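Local coordinates for protein CaaX farnesyltransferase beta subunit Ram1 (Aspergillus fumigatus, PDB 4L9P) that probably supplies the peptide-binding, zinc-containing half of the heterodimer that transfers a farnesyl group to the cysteine of a C-terminal CaaX motif, at residues H261-D265 and I508-E513; L208-M212 and F498-S504. All coordinates share one frame; numbering follows the deposited sequence.

Contact 1 of 2, residues H261-D265 and I508-E513; sequences HALLD and IRVWFE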
# COMPACT_ATOMS: atom_id res chain seq x y z
N HIS B 261 -16.63 0.53 -7.99
CA HIS B 261 -17.83 -0.30 -8.17
C HIS B 261 -18.85 0.02 -7.09
O HIS B 261 -20.06 0.18 -7.38
CB HIS B 261 -17.37 -1.75 -8.14
CG HIS B 261 -18.43 -2.74 -8.48
ND1 HIS B 261 -19.50 -3.02 -7.64
CD2 HIS B 261 -18.62 -3.48 -9.61
CE1 HIS B 261 -20.28 -3.93 -8.24
NE2 HIS B 261 -19.77 -4.21 -9.44
N ALA B 262 -18.41 0.07 -5.83
CA ALA B 262 -19.32 0.30 -4.71
C ALA B 262 -19.90 1.70 -4.73
O ALA B 262 -21.11 1.88 -4.56
CB ALA B 262 -18.58 0.11 -3.37
N LEU B 263 -19.06 2.73 -4.91
CA LEU B 263 -19.61 4.08 -4.81
C LEU B 263 -20.57 4.42 -5.97
O LEU B 263 -21.43 5.27 -5.80
CB LEU B 263 -18.49 5.13 -4.76
CG LEU B 263 -17.70 5.06 -3.47
CD1 LEU B 263 -16.48 6.06 -3.56
CD2 LEU B 263 -18.54 5.44 -2.25
N LEU B 264 -20.42 3.79 -7.14
CA LEU B 264 -21.30 4.02 -8.30
C LEU B 264 -22.46 3.00 -8.34
O LEU B 264 -23.25 3.02 -9.29
CB LEU B 264 -20.49 3.93 -9.59
CG LEU B 264 -19.35 4.98 -9.71
CD1 LEU B 264 -18.74 4.77 -11.11
CD2 LEU B 264 -19.73 6.43 -9.43
N ASP B 265 -22.58 2.14 -7.32
CA ASP B 265 -23.58 1.07 -7.26
C ASP B 265 -23.64 0.32 -8.61
O ASP B 265 -24.71 0.17 -9.23
CB ASP B 265 -24.96 1.64 -6.91
CG ASP B 265 -26.00 0.53 -6.67
OD1 ASP B 265 -25.56 -0.55 -6.16
OD2 ASP B 265 -27.22 0.70 -7.04
N ILE B 508 -23.01 9.91 -2.56
CA ILE B 508 -22.85 9.42 -3.90
C ILE B 508 -23.45 8.03 -4.05
O ILE B 508 -24.12 7.76 -5.05
CB ILE B 508 -21.37 9.49 -4.36
CG1 ILE B 508 -21.29 9.28 -5.89
CG2 ILE B 508 -20.49 8.48 -3.59
CD1 ILE B 508 -19.86 9.59 -6.47
N ARG B 509 -23.22 7.16 -3.09
CA ARG B 509 -23.78 5.79 -3.17
C ARG B 509 -25.31 5.84 -3.22
O ARG B 509 -25.93 5.14 -4.04
CB ARG B 509 -23.34 4.97 -1.93
CG ARG B 509 -24.05 3.63 -1.76
CD ARG B 509 -23.73 2.63 -2.88
NE ARG B 509 -24.47 1.41 -2.62
CZ ARG B 509 -24.13 0.19 -3.02
NH1 ARG B 509 -23.01 -0.03 -3.71
NH2 ARG B 509 -24.94 -0.84 -2.70
N VAL B 510 -25.92 6.66 -2.36
CA VAL B 510 -27.37 6.69 -2.31
C VAL B 510 -27.93 7.30 -3.58
O VAL B 510 -28.94 6.80 -4.11
CB VAL B 510 -27.83 7.48 -1.07
CG1 VAL B 510 -29.38 7.77 -1.15
CG2 VAL B 510 -27.51 6.70 0.20
N TRP B 511 -27.26 8.31 -4.12
CA TRP B 511 -27.72 8.89 -5.39
C TRP B 511 -27.73 7.83 -6.49
O TRP B 511 -28.71 7.69 -7.25
CB TRP B 511 -26.88 10.10 -5.83
CG TRP B 511 -27.47 10.86 -7.03
CD1 TRP B 511 -28.46 11.85 -6.98
CD2 TRP B 511 -27.15 10.69 -8.43
NE1 TRP B 511 -28.73 12.30 -8.25
CE2 TRP B 511 -27.97 11.59 -9.16
CE3 TRP B 511 -26.28 9.87 -9.13
CZ2 TRP B 511 -27.91 11.70 -10.55
CZ3 TRP B 511 -26.22 9.97 -10.52
CH2 TRP B 511 -27.03 10.87 -11.21
N PHE B 512 -26.63 7.08 -6.57
CA PHE B 512 -26.57 6.07 -7.61
C PHE B 512 -27.52 4.92 -7.40
O PHE B 512 -28.10 4.41 -8.38
CB PHE B 512 -25.12 5.58 -7.83
CG PHE B 512 -24.32 6.51 -8.69
CD1 PHE B 512 -24.58 6.61 -10.03
CD2 PHE B 512 -23.35 7.32 -8.15
CE1 PHE B 512 -23.87 7.50 -10.84
CE2 PHE B 512 -22.66 8.24 -8.96
CZ PHE B 512 -22.90 8.29 -10.31
N GLU B 513 -27.73 4.52 -6.14
CA GLU B 513 -28.73 3.49 -5.83
C GLU B 513 -30.12 3.84 -6.35
O GLU B 513 -30.93 2.95 -6.65
CB GLU B 513 -28.82 3.24 -4.33
CG GLU B 513 -27.73 2.35 -3.84
CD GLU B 513 -27.91 2.01 -2.35
OE1 GLU B 513 -28.90 2.42 -1.68
OE2 GLU B 513 -27.08 1.26 -1.83
O HOH W 1 -22.18 -1.91 -6.43
O HOH W 2 -28.12 1.80 -9.20
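Arg509 on helix 502-513 reaches the C-terminal end of helix 251-263, a helix of the alpha-alpha toroid, where Asp265 ends the last turn in a Schellman motif. Its side chain leaves with CG anti to the backbone N (chi1 170°) and bends at chi2, which brings CD alongside Ala262 O. Arg509 NE points its N-H at Glu513 OE2, one turn on in the same helix, in a salt bridge of 2.7 Å. Arg509 NH1 donates a nearly straight hydrogen bond of 2.8 Å to Ala262 O, lying in the carbonyl plane on a lone pair; this oxygen also accepts from Asp265 N. Asp265 OD1 stands over one guanidinium face, toward its rim, 3.5 Å from Arg509 NH2, a purely electrostatic salt bridge to which no N-H points. Asp265, Arg509 and Glu513 thus form a salt-bridge network, extended by Lys458 at Asp265 OD2, while the Ser456 hydroxyl is hydrogen-bonded to both Glu513 OE2 and Arg509 NH2. Beside it the packing is apolar: Leu264 CA makes an off-centre CH-pi contact with the Phe512 ring, the Leu263 and Ile508 side chains cross at about a right angle, and Leu264 CD2 sits 3.5 Å from Phe512 CE2.

Contact 2 of 2, residues L208-M212 and F498-S504; sequences LSIAM and FVIPHKS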
# COMPACT_ATOMS: atom_id res chain seq x y z
N LEU B 208 -13.67 9.70 -6.22
CA LEU B 208 -13.60 10.27 -4.86
C LEU B 208 -13.65 11.80 -4.93
O LEU B 208 -14.27 12.44 -4.04
CB LEU B 208 -12.28 9.83 -4.19
CG LEU B 208 -12.25 8.35 -3.77
CD1 LEU B 208 -11.03 8.07 -2.91
CD2 LEU B 208 -13.50 7.80 -3.13
N SER B 209 -13.02 12.38 -5.95
CA SER B 209 -13.11 13.84 -6.11
C SER B 209 -14.54 14.29 -6.36
O SER B 209 -15.00 15.31 -5.82
CB SER B 209 -12.21 14.31 -7.26
OG SER B 209 -10.82 14.07 -6.99
N ILE B 210 -15.23 13.59 -7.26
CA ILE B 210 -16.62 13.89 -7.55
C ILE B 210 -17.47 13.73 -6.30
O ILE B 210 -18.37 14.56 -6.07
CB ILE B 210 -17.08 12.96 -8.72
CG1 ILE B 210 -16.47 13.49 -10.03
CG2 ILE B 210 -18.61 12.87 -8.80
CD1 ILE B 210 -16.57 12.48 -11.18
N ALA B 211 -17.20 12.69 -5.50
CA ALA B 211 -17.95 12.50 -4.27
C ALA B 211 -17.75 13.69 -3.33
O ALA B 211 -18.69 14.16 -2.68
CB ALA B 211 -17.55 11.18 -3.57
N MET B 212 -16.52 14.17 -3.23
CA MET B 212 -16.24 15.27 -2.27
C MET B 212 -16.92 16.56 -2.72
O MET B 212 -17.52 17.27 -1.90
CB MET B 212 -14.71 15.50 -2.06
CG MET B 212 -14.12 14.48 -1.18
SD MET B 212 -12.37 14.78 -0.83
CE MET B 212 -11.63 14.11 -2.37
N PHE B 498 -13.20 4.33 2.23
CA PHE B 498 -13.35 5.16 1.01
C PHE B 498 -12.42 6.35 1.04
O PHE B 498 -12.20 7.00 -0.01
CB PHE B 498 -14.79 5.64 0.83
CG PHE B 498 -15.75 4.47 0.61
CD1 PHE B 498 -15.56 3.62 -0.49
CD2 PHE B 498 -16.78 4.16 1.55
CE1 PHE B 498 -16.39 2.54 -0.71
CE2 PHE B 498 -17.64 3.06 1.33
CZ PHE B 498 -17.46 2.24 0.18
N VAL B 499 -11.88 6.72 2.21
CA VAL B 499 -10.87 7.81 2.26
C VAL B 499 -11.39 9.15 1.73
O VAL B 499 -10.71 9.90 1.03
CB VAL B 499 -9.48 7.40 1.64
CG1 VAL B 499 -8.38 8.21 2.37
CG2 VAL B 499 -9.19 5.92 1.82
N ILE B 500 -12.64 9.44 2.13
CA ILE B 500 -13.34 10.69 1.94
C ILE B 500 -14.30 10.83 3.11
O ILE B 500 -14.52 9.87 3.85
CB ILE B 500 -14.17 10.68 0.58
CG1 ILE B 500 -15.04 9.41 0.45
CG2 ILE B 500 -13.24 10.87 -0.64
CD1 ILE B 500 -16.00 9.48 -0.78
N PRO B 501 -14.89 12.00 3.31
CA PRO B 501 -15.84 12.11 4.43
C PRO B 501 -17.00 11.11 4.29
O PRO B 501 -17.47 10.81 3.17
CB PRO B 501 -16.36 13.55 4.29
CG PRO B 501 -15.22 14.29 3.59
CD PRO B 501 -14.64 13.28 2.62
N HIS B 502 -17.47 10.59 5.42
CA HIS B 502 -18.60 9.66 5.37
C HIS B 502 -19.80 10.16 4.60
O HIS B 502 -20.40 9.40 3.82
CB HIS B 502 -19.07 9.29 6.79
CG HIS B 502 -18.05 8.61 7.61
ND1 HIS B 502 -16.85 9.21 7.98
CD2 HIS B 502 -18.04 7.36 8.16
CE1 HIS B 502 -16.15 8.34 8.69
NE2 HIS B 502 -16.86 7.22 8.83
N LYS B 503 -20.18 11.43 4.82
CA LYS B 503 -21.33 11.96 4.12
C LYS B 503 -21.10 11.99 2.59
O LYS B 503 -22.03 11.78 1.79
CB LYS B 503 -21.59 13.38 4.63
CG LYS B 503 -22.84 14.02 3.92
CD LYS B 503 -23.06 15.51 4.36
CE LYS B 503 -24.33 16.14 3.67
NZ LYS B 503 -24.48 17.50 4.33
N SER B 504 -19.87 12.27 2.17
CA SER B 504 -19.62 12.29 0.74
C SER B 504 -19.80 10.88 0.16
O SER B 504 -20.36 10.70 -0.96
CB SER B 504 -18.17 12.73 0.47
OG SER B 504 -17.90 14.00 1.07
O HOH W 3 -21.11 13.03 -2.40
O HOH W 4 -19.20 16.12 -0.02
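Leu208 meets the loop that leads into helix 502-513 through both of its methyl groups. Leu208 CD1 lies 3.3 Å from Phe498 O, and Leu208 CD2 approaches the same carbonyl while also packing against Ile500 CD1 at 3.8 Å. Nearer the backbone, Leu208 CB touches Ile500 CG2, so the leucine spans the loop from Phe498 to Ile500. Leu208 also touches Tyr156 of helix 151-164, whose hydroxyl is hydrogen-bonded to Val499 O.

One turn on, Ala211 presents its methyl group to the tip of Ile500, with Ala211 CB 3.6 Å from Ile500 CD1. Each branch of Ile500 touches two turns of the helix: CG1, between the backbone N and the carbonyl carbon (chi1 49°), carries CD1 to Leu208 CD2 and Ala211 CB, while CG2 meets Leu208 CB and Met212 CG. Helix 200-213 belongs to the alpha-alpha toroid of the prenyltransferase beta subunit, and this packing joins it to the chain's last helix, with Pro501 at the N-cap position. The carbonyl of Ala211 lies against Ser504 CB in the first turn of that helix, and water 3 bridges the two backbones by donating to Ala211 O at 2.7 Å and to Ser504 O.

Met212 passes obliquely across Ile500. Met212 CG lies 3.8 Å from Ile500 CG2 and also touches Pro501 CD; SD lies near the same isoleucine methyl group, and the bend at chi3 (-80°) keeps CE there as well. A second water, water 4, accompanies the backbone here: it donates to Met212 O at 2.8 Å and is hydrogen-bonded to Ser504 OG at 2.7 Å.

Overall arrangement
Both contacts are buried and both use helix 502-513, contact 2 at its N-terminal start and the loop before it, contact 1 at its C-terminal half. The helix thus packs against two toroid helices, 200-213 and 251-263. The centres of the two contacts are about 11 Å apart, and the contacts touch directly, with Leu263 CD1 3.5 Å from Leu208 CD2 and Ile508 CG2 near Ala211 CB. Contact 2 lies closer to the chain's centre, with the side chain of Val499 about 8 Å from the bound farnesyl diphosphate analogue. Both contacts have bridging waters; contact 2 has no direct hydrogen bond across it, whereas contact 1, farther out, adds one together with a charge network.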